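Side-chain contacts in PKS (Streptomyces albus, PDB 4OQJ), which probably condenses acyl and malonyl units on carrier proteins as a ketosynthase of an AT-less type I polyketide synthase making oxazolomycin: residues V318-V323 against F348-A353; A310-I315 against H444-E449; F663-I668 against T681-G686; A567-E572 against A605-G610. All coordinates share one frame; numbering follows the deposited sequence. Where two conformers were deposited one is given.

Contact 1: V318-V323 against F348-A353; sequences VGPETV and FNREGA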
loop_
_atom_site.group_PDB
_atom_site.type_symbol
_atom_site.label_atom_id
_atom_site.label_comp_id
_atom_site.label_asym_id
_atom_site.label_seq_id
_atom_site.Cartn_x
_atom_site.Cartn_y
_atom_site.Cartn_z
ATOM N N VAL A 318 15.678 -0.860 19.648
ATOM C CA VAL A 318 16.147 0.408 20.177
ATOM C C VAL A 318 15.420 0.676 21.490
ATOM O O VAL A 318 14.192 0.724 21.528
ATOM C CB VAL A 318 15.902 1.540 19.145
ATOM C CG1 VAL A 318 15.937 2.914 19.773
ATOM C CG2 VAL A 318 16.918 1.438 18.005
ATOM N N GLY A 319 16.178 0.841 22.568
ATOM C CA GLY A 319 15.589 1.104 23.868
ATOM C C GLY A 319 15.142 2.547 23.938
ATOM O O GLY A 319 15.823 3.426 23.397
ATOM N N PRO A 320 14.004 2.807 24.600
ATOM C CA PRO A 320 13.489 4.180 24.643
ATOM C C PRO A 320 14.478 5.169 25.259
ATOM O O PRO A 320 14.462 6.355 24.901
ATOM C CB PRO A 320 12.220 4.058 25.503
ATOM C CG PRO A 320 12.386 2.777 26.279
ATOM C CD PRO A 320 13.152 1.873 25.363
ATOM N N GLU A 321 15.326 4.687 26.168
ATOM C CA GLU A 321 16.289 5.551 26.835
ATOM C C GLU A 321 17.408 5.993 25.879
ATOM O O GLU A 321 18.177 6.883 26.216
ATOM C CB GLU A 321 16.880 4.853 28.082
ATOM C CG GLU A 321 17.959 3.784 27.835
ATOM C CD GLU A 321 17.435 2.469 27.266
ATOM O OE1 GLU A 321 16.209 2.312 27.096
ATOM O OE2 GLU A 321 18.269 1.580 26.987
ATOM N N THR A 322 17.499 5.388 24.691
ATOM C CA THR A 322 18.542 5.754 23.720
ATOM C C THR A 322 18.047 6.729 22.649
ATOM O O THR A 322 18.813 7.151 21.777
ATOM C CB THR A 322 19.116 4.509 23.008
ATOM O OG1 THR A 322 18.141 3.973 22.103
ATOM C CG2 THR A 322 19.529 3.446 24.023
ATOM N N VAL A 323 16.772 7.083 22.719
ATOM C CA VAL A 323 16.168 8.042 21.800
ATOM C C VAL A 323 16.283 9.435 22.410
ATOM O O VAL A 323 15.871 9.621 23.556
ATOM C CB VAL A 323 14.681 7.673 21.522
ATOM C CG1 VAL A 323 14.008 8.712 20.655
ATOM C CG2 VAL A 323 14.589 6.290 20.864
ATOM N N PHE A 348 7.480 5.164 26.280
ATOM C CA PHE A 348 8.865 5.311 26.693
ATOM C C PHE A 348 9.107 4.710 28.081
ATOM O O PHE A 348 10.183 4.176 28.333
ATOM C CB PHE A 348 9.290 6.791 26.659
ATOM C CG PHE A 348 9.808 7.243 25.307
ATOM C CD1 PHE A 348 9.017 7.149 24.171
ATOM C CD2 PHE A 348 11.090 7.759 25.178
ATOM C CE1 PHE A 348 9.501 7.560 22.924
ATOM C CE2 PHE A 348 11.575 8.173 23.945
ATOM C CZ PHE A 348 10.779 8.072 22.814
ATOM N N ASN A 349 8.103 4.766 28.955
ATOM C CA ASN A 349 8.246 4.291 30.339
ATOM C C ASN A 349 7.829 2.834 30.526
ATOM O O ASN A 349 7.744 2.352 31.652
ATOM C CB ASN A 349 7.410 5.152 31.297
ATOM C CG ASN A 349 7.935 6.570 31.436
ATOM O OD1 ASN A 349 9.139 6.820 31.341
ATOM N ND2 ASN A 349 7.025 7.508 31.682
ATOM N N ARG A 350 7.556 2.134 29.430
ATOM C CA ARG A 350 6.909 0.828 29.518
ATOM C C ARG A 350 7.768 -0.246 30.202
ATOM O O ARG A 350 7.232 -1.209 30.747
ATOM C CB ARG A 350 6.504 0.351 28.122
ATOM C CG ARG A 350 7.665 -0.089 27.224
ATOM C CD ARG A 350 7.183 -0.423 25.801
ATOM N NE ARG A 350 8.280 -0.887 24.946
ATOM C CZ ARG A 350 9.121 -0.083 24.297
ATOM N NH1 ARG A 350 9.004 1.235 24.395
ATOM N NH2 ARG A 350 10.089 -0.594 23.553
ATOM N N GLU A 351 9.087 -0.082 30.179
ATOM C CA GLU A 351 9.995 -1.117 30.683
ATOM C C GLU A 351 10.417 -0.863 32.131
ATOM O O GLU A 351 11.392 -1.439 32.611
ATOM C CB GLU A 351 11.236 -1.215 29.789
ATOM N N GLY A 352 9.675 -0.008 32.827
ATOM C CA GLY A 352 9.947 0.265 34.224
ATOM C C GLY A 352 9.250 1.519 34.706
ATOM O O GLY A 352 8.035 1.666 34.554
ATOM N N ALA A 353 10.028 2.420 35.299
ATOM C CA ALA A 353 9.517 3.706 35.757
ATOM C C ALA A 353 10.018 4.820 34.842
ATOM O O ALA A 353 10.498 4.558 33.731
ATOM C CB ALA A 353 9.932 3.962 37.207
#
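Pro320 and Val323 lie along one side of the Phe348 ring, at successive points from its root to its tip. Nearest the root, Pro320 CB is 3.9 Å from CD2 of Phe348. The same proline leans on the Phe348 backbone, with Pro320 CG 3.3 Å from Phe348 O. Further out, Pro320 O comes within 3.5 Å of Phe348 CE2, at a slant to the ring. At the tip, Val323 CG1 meets the ring edge close to its plane, 3.9 Å from Phe348 CZ. The valine and the phenylalanine cross at about a right angle. With Val323 CG1 anti to the backbone N (chi1 176°), both CG1 and CB lie against the CE2-CZ end of the ring.

Both segments are loops of the thiolase-type ketosynthase fold. Residues 318-323 link helix 302-316 to strand 325-327, with a 3-10 turn at 320-322. Residues 348-353 leave helix 336-348 through a type I turn, Asn349 to Gly352. The Phe348 ring also meets Phe413 edge to face.

Arg350 passes Pro320 on the more open side. Its chain is extended from CG to NE, and NH1 lies 4.2 Å from Pro320 CG. The guanidinium is held by Ala347 O and Gln313 OE1 at NH1 and by a salt bridge from NH2 to Glu314. Thr322 OG1 and Thr322 N both donate to Gly319 O, which closes the 3-10 turn.

Contact 2: A310-I315 against H444-E449; sequences AEAQEI and HVIVEE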
loop_
_atom_site.group_PDB
_atom_site.type_symbol
_atom_site.label_atom_id
_atom_site.label_comp_id
_atom_site.label_asym_id
_atom_site.label_seq_id
_atom_site.Cartn_x
_atom_site.Cartn_y
_atom_site.Cartn_z
ATOM N N ALA A 310 5.883 2.055 20.727
ATOM C CA ALA A 310 6.535 0.922 21.361
ATOM C C ALA A 310 6.898 -0.134 20.319
ATOM O O ALA A 310 7.995 -0.684 20.347
ATOM C CB ALA A 310 5.626 0.327 22.450
ATOM N N GLU A 311 5.985 -0.400 19.392
ATOM C CA GLU A 311 6.177 -1.433 18.371
ATOM C C GLU A 311 7.352 -1.088 17.474
ATOM O O GLU A 311 8.149 -1.943 17.108
ATOM C CB GLU A 311 4.911 -1.612 17.514
ATOM C CG GLU A 311 5.003 -2.775 16.526
ATOM C CD GLU A 311 3.776 -2.936 15.622
ATOM O OE1 GLU A 311 2.700 -2.382 15.922
ATOM O OE2 GLU A 311 3.891 -3.636 14.602
ATOM N N ALA A 312 7.463 0.182 17.115
ATOM C CA ALA A 312 8.582 0.622 16.268
ATOM C C ALA A 312 9.924 0.454 16.989
ATOM O O ALA A 312 10.899 -0.025 16.400
ATOM C CB ALA A 312 8.387 2.071 15.851
ATOM N N GLN A 313 9.977 0.831 18.262
ATOM C CA GLN A 313 11.208 0.696 19.028
ATOM C C GLN A 313 11.603 -0.775 19.181
ATOM O O GLN A 313 12.783 -1.120 19.082
ATOM C CB GLN A 313 11.064 1.345 20.407
ATOM C CG GLN A 313 10.979 2.847 20.352
ATOM C CD GLN A 313 10.802 3.477 21.718
ATOM O OE1 GLN A 313 10.629 2.784 22.717
ATOM N NE2 GLN A 313 10.844 4.799 21.766
ATOM N N GLU A 314 10.623 -1.636 19.419
ATOM C CA GLU A 314 10.896 -3.061 19.594
ATOM C C GLU A 314 11.462 -3.635 18.313
ATOM O O GLU A 314 12.427 -4.383 18.332
ATOM C CB GLU A 314 9.627 -3.827 19.994
ATOM C CG GLU A 314 9.166 -3.588 21.412
ATOM C CD GLU A 314 10.168 -4.070 22.453
ATOM O OE1 GLU A 314 11.017 -4.935 22.129
ATOM O OE2 GLU A 314 10.108 -3.571 23.596
ATOM N N ILE A 315 10.852 -3.269 17.193
ATOM C CA ILE A 315 11.273 -3.764 15.890
ATOM C C ILE A 315 12.686 -3.283 15.565
ATOM O O ILE A 315 13.495 -4.008 14.977
ATOM C CB ILE A 315 10.262 -3.301 14.791
ATOM C CG1 ILE A 315 9.272 -4.419 14.486
ATOM C CG2 ILE A 315 10.965 -2.847 13.519
ATOM C CD1 ILE A 315 9.864 -5.573 13.702
ATOM N N HIS A 444 5.045 5.171 13.136
ATOM C CA HIS A 444 6.211 5.703 13.844
ATOM C C HIS A 444 7.455 5.057 13.248
ATOM O O HIS A 444 7.480 3.857 12.985
ATOM C CB HIS A 444 6.113 5.435 15.344
ATOM C CG HIS A 444 7.147 6.148 16.174
ATOM N ND1 HIS A 444 7.001 7.458 16.589
ATOM C CD2 HIS A 444 8.330 5.722 16.682
ATOM C CE1 HIS A 444 8.045 7.799 17.332
ATOM N NE2 HIS A 444 8.858 6.762 17.412
ATOM N N VAL A 445 8.470 5.873 13.009
ATOM C CA VAL A 445 9.707 5.462 12.356
ATOM C C VAL A 445 10.899 5.813 13.258
ATOM O O VAL A 445 10.965 6.918 13.828
ATOM C CB VAL A 445 9.837 6.150 10.992
ATOM C CG1 VAL A 445 11.197 5.888 10.339
ATOM C CG2 VAL A 445 8.709 5.703 10.097
ATOM N N ILE A 446 11.829 4.870 13.402
ATOM C CA ILE A 446 13.032 5.089 14.197
ATOM C C ILE A 446 14.173 5.355 13.242
ATOM O O ILE A 446 14.441 4.552 12.338
ATOM C CB ILE A 446 13.391 3.885 15.081
ATOM C CG1 ILE A 446 12.215 3.514 16.009
ATOM C CG2 ILE A 446 14.680 4.165 15.874
ATOM C CD1 ILE A 446 11.769 4.609 16.944
ATOM N N VAL A 447 14.838 6.480 13.448
ATOM C CA VAL A 447 15.911 6.931 12.561
ATOM C C VAL A 447 17.184 7.153 13.375
ATOM O O VAL A 447 17.128 7.710 14.472
ATOM C CB VAL A 447 15.548 8.250 11.827
ATOM C CG1 VAL A 447 16.555 8.537 10.748
ATOM C CG2 VAL A 447 14.156 8.178 11.217
ATOM N N GLU A 448 18.318 6.716 12.825
ATOM C CA GLU A 448 19.627 6.888 13.449
ATOM C C GLU A 448 20.571 7.695 12.543
ATOM O O GLU A 448 20.444 7.711 11.302
ATOM C CB GLU A 448 20.226 5.517 13.770
ATOM C CG GLU A 448 21.514 5.543 14.571
ATOM C CD GLU A 448 21.947 4.149 15.014
ATOM O OE1 GLU A 448 21.355 3.607 15.976
ATOM O OE2 GLU A 448 22.866 3.583 14.388
ATOM N N GLU A 449 21.522 8.379 13.161
ATOM C CA GLU A 449 22.488 9.140 12.396
ATOM C C GLU A 449 23.298 8.164 11.544
ATOM O O GLU A 449 23.424 6.988 11.885
ATOM C CB GLU A 449 23.388 9.958 13.313
ATOM C CG GLU A 449 24.283 9.125 14.221
ATOM C CD GLU A 449 25.250 9.998 15.002
ATOM O OE1 GLU A 449 25.981 10.771 14.348
ATOM O OE2 GLU A 449 25.271 9.926 16.253
HETATM O O HOH W 1 10.852 6.631 19.461
#
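Ala312 meets His444 and Ile446 where helix 302-316 packs on strand 441-448, part of the central mixed sheet of the thiolase-type ketosynthase fold. The axes of helix 310-315 and strand 444-448 approach to 7.7 Å. Their N-to-C directions differ by 37°.

The van der Waals contacts come first. Ala312 CB points at the strand and sits at the edge of the His444 imidazole, in the ring plane, 3.7 Å from CD2 of His444. The same methyl rests against a carbonyl oxygen, 3.5 Å from His444 O, and is 4.1 Å from Ile446 CG1. The small alanine lets the helix come close to the strand here. Ile446 reaches across to the next helix residue. Its CD1 lies 3.9 Å from Gln313 CG, and the two side chains cross at about a right angle.

The polar ends of Gln313 and His444 are buried and have partners on several sides. His444 CG stands anti to its backbone N (chi1 -170°), which runs the ring alongside Ala312 CB and brings NE2 to a water shared with Gln313. His444 ND1 is hydrogen-bonded to Ser434 OG. The Gln313 chain runs extended beyond CG, and its OE1 is taken by Arg350.

That one water joins helix and strand and engages the second nitrogen of the imidazole. It accepts from Gln313 NE2 at 2.9 Å and lies at the same distance, 2.9 Å, from His444 NE2.

Contact 3: F663-I668 against T681-G686; sequences FLLGLI and TVFHQG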
loop_
_atom_site.group_PDB
_atom_site.type_symbol
_atom_site.label_atom_id
_atom_site.label_comp_id
_atom_site.label_asym_id
_atom_site.label_seq_id
_atom_site.Cartn_x
_atom_site.Cartn_y
_atom_site.Cartn_z
ATOM N N PHE A 663 44.558 14.148 -22.415
ATOM C CA PHE A 663 44.178 14.141 -23.818
ATOM C C PHE A 663 43.056 13.151 -24.080
ATOM O O PHE A 663 42.083 13.460 -24.767
ATOM C CB PHE A 663 45.355 13.790 -24.721
ATOM C CG PHE A 663 44.930 13.460 -26.117
ATOM C CD1 PHE A 663 44.592 14.470 -27.001
ATOM C CD2 PHE A 663 44.808 12.143 -26.531
ATOM C CE1 PHE A 663 44.170 14.174 -28.291
ATOM C CE2 PHE A 663 44.393 11.837 -27.821
ATOM C CZ PHE A 663 44.072 12.860 -28.700
ATOM N N LEU A 664 43.211 11.948 -23.546
ATOM C CA LEU A 664 42.232 10.892 -23.742
ATOM C C LEU A 664 40.857 11.293 -23.212
ATOM O O LEU A 664 39.844 11.038 -23.847
ATOM C CB LEU A 664 42.692 9.617 -23.058
ATOM C CG LEU A 664 41.790 8.400 -23.235
ATOM C CD1 LEU A 664 41.513 8.145 -24.710
ATOM C CD2 LEU A 664 42.449 7.194 -22.618
ATOM N N LEU A 665 40.823 11.931 -22.048
ATOM C CA LEU A 665 39.551 12.360 -21.461
ATOM C C LEU A 665 38.892 13.467 -22.295
ATOM O O LEU A 665 37.682 13.507 -22.436
ATOM C CB LEU A 665 39.763 12.841 -20.023
ATOM C CG LEU A 665 40.168 11.799 -18.978
ATOM C CD1 LEU A 665 40.456 12.482 -17.647
ATOM C CD2 LEU A 665 39.098 10.746 -18.816
ATOM N N GLY A 666 39.701 14.364 -22.846
ATOM C CA GLY A 666 39.207 15.404 -23.732
ATOM C C GLY A 666 38.623 14.840 -25.011
ATOM O O GLY A 666 37.648 15.371 -25.554
ATOM N N LEU A 667 39.235 13.761 -25.490
ATOM C CA LEU A 667 38.758 13.025 -26.656
ATOM C C LEU A 667 37.373 12.435 -26.397
ATOM O O LEU A 667 36.442 12.621 -27.188
ATOM C CB LEU A 667 39.763 11.924 -26.999
ATOM C CG LEU A 667 39.509 10.987 -28.169
ATOM C CD1 LEU A 667 39.145 11.744 -29.422
ATOM C CD2 LEU A 667 40.769 10.164 -28.403
ATOM N N ILE A 668 37.244 11.717 -25.285
ATOM C CA ILE A 668 35.963 11.135 -24.892
ATOM C C ILE A 668 34.913 12.227 -24.770
ATOM O O ILE A 668 33.784 12.076 -25.233
ATOM C CB ILE A 668 36.067 10.386 -23.556
ATOM C CG1 ILE A 668 36.992 9.181 -23.710
ATOM C CG2 ILE A 668 34.689 9.942 -23.073
ATOM C CD1 ILE A 668 37.315 8.494 -22.399
ATOM N N THR A 681 29.336 2.955 -17.082
ATOM C CA THR A 681 29.532 1.882 -16.115
ATOM C C THR A 681 30.834 1.164 -16.398
ATOM O O THR A 681 31.639 0.928 -15.486
ATOM C CB THR A 681 28.365 0.877 -16.121
ATOM O OG1 THR A 681 27.186 1.547 -15.682
ATOM C CG2 THR A 681 28.643 -0.285 -15.176
ATOM N N VAL A 682 31.067 0.835 -17.663
ATOM C CA VAL A 682 32.332 0.206 -18.031
ATOM C C VAL A 682 33.487 1.184 -17.812
ATOM O O VAL A 682 34.565 0.808 -17.346
ATOM C CB VAL A 682 32.333 -0.272 -19.499
ATOM C CG1 VAL A 682 33.687 -0.881 -19.858
ATOM C CG2 VAL A 682 31.227 -1.290 -19.723
ATOM N N PHE A 683 33.268 2.444 -18.159
ATOM C CA PHE A 683 34.313 3.446 -18.013
ATOM C C PHE A 683 34.838 3.550 -16.575
ATOM O O PHE A 683 36.039 3.730 -16.364
ATOM C CB PHE A 683 33.793 4.804 -18.463
ATOM C CG PHE A 683 34.836 5.867 -18.480
ATOM C CD1 PHE A 683 35.809 5.879 -19.471
ATOM C CD2 PHE A 683 34.850 6.853 -17.515
ATOM C CE1 PHE A 683 36.775 6.861 -19.497
ATOM C CE2 PHE A 683 35.822 7.848 -17.536
ATOM C CZ PHE A 683 36.779 7.848 -18.529
ATOM N N HIS A 684 33.933 3.449 -15.598
ATOM C CA HIS A 684 34.287 3.600 -14.176
ATOM C C HIS A 684 34.514 2.266 -13.441
ATOM O O HIS A 684 34.762 2.262 -12.236
ATOM C CB HIS A 684 33.199 4.410 -13.460
ATOM C CG HIS A 684 33.206 5.863 -13.815
ATOM N ND1 HIS A 684 34.188 6.732 -13.378
ATOM C CD2 HIS A 684 32.379 6.600 -14.593
ATOM C CE1 HIS A 684 33.953 7.938 -13.858
ATOM N NE2 HIS A 684 32.863 7.884 -14.605
ATOM N N GLN A 685 34.436 1.154 -14.172
ATOM C CA GLN A 685 34.682 -0.202 -13.640
ATOM C C GLN A 685 35.814 -0.340 -12.623
ATOM O O GLN A 685 35.604 -0.795 -11.497
ATOM C CB GLN A 685 35.021 -1.149 -14.789
ATOM C CG GLN A 685 33.946 -2.111 -15.172
ATOM C CD GLN A 685 34.307 -2.878 -16.435
ATOM O OE1 GLN A 685 35.456 -2.851 -16.890
ATOM N NE2 GLN A 685 33.326 -3.561 -17.009
ATOM N N GLY A 686 37.022 0.023 -13.044
ATOM C CA GLY A 686 38.221 -0.297 -12.291
ATOM C C GLY A 686 38.415 0.441 -10.978
ATOM O O GLY A 686 39.476 0.323 -10.355
#
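The backbones of helix 663-668 and of the short helical turn 681-684 stay well apart, with 10.4 Å between the CA atoms of Ile668 and Phe683, their nearest pair. One aromatic side chain bridges the gap. Phe683 points at the longer helix, and its CG stands anti to the backbone N (chi1 -174°), which carries the ring straight across.

Two aliphatic side chains receive the far end of that ring. Leu665 CD2 lies at the ring edge, in its plane, 3.7 Å from Phe683 CZ. Leu665 and Phe683 cross at about a right angle. Ile668 comes from the opposite direction to Phe683. Its CD1 is 3.4 Å from Phe683 CE1 and 4.0 Å from Phe683 CZ, at a slant to the ring. This is a close approach for carbon atoms. Leu665 and Ile668 are one helical turn apart, so they present their methyl ends side by side.

The near end of Phe683 is held within its own segment. The Phe683 edge atom CD2 lies 3.7 Å above one face of the His684 imidazole, toward its rim. Conversely, His684 CD2 lies in the plane of the Phe683 ring, at its edge. Trp611 and Trp680 both meet Phe683 edge to face.

The contact across the two segments is apolar. It is characteristic of a hydrophobic helix-helix core, here among helices 594-610, 660-673 and 680-684 of the C-terminal part of the modelled chain, where a single phenylalanine from a short helix packs against the side of helix 660-673.

Contact 4: A567-E572 against A605-G610; sequences AAAFRE and ARALAG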
loop_
_atom_site.group_PDB
_atom_site.type_symbol
_atom_site.label_atom_id
_atom_site.label_comp_id
_atom_site.label_asym_id
_atom_site.label_seq_id
_atom_site.Cartn_x
_atom_site.Cartn_y
_atom_site.Cartn_z
ATOM N N ALA A 567 46.602 4.519 -18.188
ATOM C CA ALA A 567 45.326 3.950 -18.638
ATOM C C ALA A 567 45.416 2.440 -18.918
ATOM O O ALA A 567 46.003 2.002 -19.908
ATOM C CB ALA A 567 44.833 4.699 -19.884
ATOM N N ALA A 568 44.803 1.653 -18.041
ATOM C CA ALA A 568 44.862 0.199 -18.130
ATOM C C ALA A 568 44.303 -0.306 -19.452
ATOM O O ALA A 568 44.846 -1.238 -20.039
ATOM C CB ALA A 568 44.104 -0.435 -16.964
ATOM N N ALA A 569 43.223 0.309 -19.924
ATOM C CA ALA A 569 42.590 -0.130 -21.168
ATOM C C ALA A 569 43.514 0.123 -22.357
ATOM O O ALA A 569 43.583 -0.674 -23.296
ATOM C CB ALA A 569 41.254 0.580 -21.361
ATOM N N PHE A 570 44.241 1.231 -22.308
ATOM C CA PHE A 570 45.193 1.544 -23.364
ATOM C C PHE A 570 46.302 0.511 -23.364
ATOM O O PHE A 570 46.651 -0.044 -24.404
ATOM C CB PHE A 570 45.779 2.948 -23.177
ATOM C CG PHE A 570 46.847 3.303 -24.179
ATOM C CD1 PHE A 570 46.507 3.859 -25.404
ATOM C CD2 PHE A 570 48.187 3.083 -23.897
ATOM C CE1 PHE A 570 47.480 4.187 -26.324
ATOM C CE2 PHE A 570 49.169 3.409 -24.816
ATOM C CZ PHE A 570 48.815 3.966 -26.032
ATOM N N ARG A 571 46.846 0.265 -22.176
ATOM C CA ARG A 571 47.970 -0.648 -21.993
ATOM C C ARG A 571 47.642 -2.020 -22.572
ATOM O O ARG A 571 48.460 -2.607 -23.283
ATOM C CB ARG A 571 48.320 -0.746 -20.501
ATOM C CG ARG A 571 49.671 -1.342 -20.210
ATOM C CD ARG A 571 50.126 -1.082 -18.777
ATOM N NE ARG A 571 49.104 -1.402 -17.778
ATOM C CZ ARG A 571 48.483 -0.517 -16.993
ATOM N NH1 ARG A 571 47.589 -0.941 -16.117
ATOM N NH2 ARG A 571 48.755 0.785 -17.055
ATOM N N GLU A 572 46.433 -2.509 -22.293
ATOM C CA GLU A 572 45.975 -3.791 -22.835
ATOM C C GLU A 572 46.064 -3.829 -24.357
ATOM O O GLU A 572 46.723 -4.696 -24.926
ATOM C CB GLU A 572 44.529 -4.087 -22.409
ATOM C CG GLU A 572 43.956 -5.369 -23.043
ATOM C CD GLU A 572 42.452 -5.526 -22.863
ATOM O OE1 GLU A 572 41.866 -4.850 -21.986
ATOM O OE2 GLU A 572 41.856 -6.332 -23.614
ATOM N N ALA A 605 41.895 3.998 -30.135
ATOM C CA ALA A 605 40.621 3.668 -30.777
ATOM C C ALA A 605 39.963 2.445 -30.144
ATOM O O ALA A 605 38.757 2.445 -29.901
ATOM C CB ALA A 605 40.813 3.442 -32.267
ATOM N N ARG A 606 40.744 1.406 -29.873
ATOM C CA ARG A 606 40.194 0.212 -29.236
ATOM C C ARG A 606 39.737 0.497 -27.796
ATOM O O ARG A 606 38.753 -0.072 -27.328
ATOM C CB ARG A 606 41.218 -0.923 -29.242
ATOM C CG ARG A 606 41.645 -1.404 -30.630
ATOM C CD ARG A 606 40.471 -1.604 -31.581
ATOM N NE ARG A 606 39.556 -2.652 -31.131
ATOM C CZ ARG A 606 38.247 -2.676 -31.378
ATOM N NH1 ARG A 606 37.654 -1.697 -32.058
ATOM N NH2 ARG A 606 37.520 -3.686 -30.928
ATOM N N ALA A 607 40.441 1.374 -27.090
ATOM C CA ALA A 607 40.042 1.697 -25.728
ATOM C C ALA A 607 38.702 2.435 -25.766
ATOM O O ALA A 607 37.819 2.167 -24.958
ATOM C CB ALA A 607 41.105 2.529 -25.030
ATOM N N LEU A 608 38.546 3.342 -26.725
ATOM C CA LEU A 608 37.288 4.058 -26.889
ATOM C C LEU A 608 36.165 3.082 -27.178
ATOM O O LEU A 608 35.065 3.233 -26.648
ATOM C CB LEU A 608 37.366 5.081 -28.019
ATOM C CG LEU A 608 38.277 6.293 -27.807
ATOM C CD1 LEU A 608 38.391 7.066 -29.113
ATOM C CD2 LEU A 608 37.755 7.188 -26.693
ATOM N N ALA A 609 36.444 2.093 -28.034
ATOM C CA ALA A 609 35.436 1.105 -28.423
ATOM C C ALA A 609 34.989 0.307 -27.208
ATOM O O ALA A 609 33.789 0.104 -26.997
ATOM C CB ALA A 609 35.972 0.178 -29.499
ATOM N N GLY A 610 35.963 -0.125 -26.408
ATOM C CA GLY A 610 35.695 -0.827 -25.162
ATOM C C GLY A 610 34.866 -0.017 -24.170
ATOM O O GLY A 610 34.212 -0.577 -23.288
#
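Ala569 of helix 568-581 and Ala607 of helix 594-610 face each other. Their CB atoms point at one another and stand 4.2 Å apart, an ordinary methyl-to-methyl contact. With side chains this small, the backbones come close. The CA atoms of Ala569 and Ala607 are 5.5 Å apart, the nearest pair between the segments. Ala607 CB also approaches the backbone of the next residue, 4.4 Å from Phe570 N. This is the tight part, and it is narrow. Only about 83 Å² is buried between the segments.

Phe570 fills the interior beside the alanine pair. With CG anti to the backbone N (chi1 176°), its ring packs on Val600, Ala603 and Thr604 of the helix 594-610, so it extends the interface beyond residues 605-610. It also touches Leu563 and Tyr564 of helix 557-566, and its ring meets that of Phe574 with the planes at about 30°. Ala569 has a further neighbour in Trp611.

The outer side is looser. Ala568 and Glu572 are exposed and lie well away from residues 605-610. Arg571 stays with its own segment: one face of its guanidinium lies over Ala568 CA, 3.5 Å from the plane, and NH2 bonds to Tyr564 O. Arg606 also leads its end away from the other helix.

Between these two segments the contact is made chiefly of methyl groups and backbone. That chemistry implies close apposition of helices by shape and van der Waals contact, with the charged groups kept to the margins.

How the contacts relate
From the N terminus, contact 2 opens first, on helix 302-316, and closes at strand 441-448. Contact 1 is nested inside that loop. It joins the loop before strand 325-327 to the loop after helix 336-348. The two contacts share the bond between Gln313 and Arg350. Together they tie helix 302-316 to the sheet and to its neighbouring loops in the ketosynthase fold. Contact 4 follows in series, closing a mainly helical loop and tying helix 568-581 to helix 594-610. Contact 3 then closes a short one, tying helix 660-673 to the short helix 680-684. Their centres are 9 Å apart, and Leu608 packs on Leu667 and Ile668. Contacts 2 and 3 have centres about 44 Å apart.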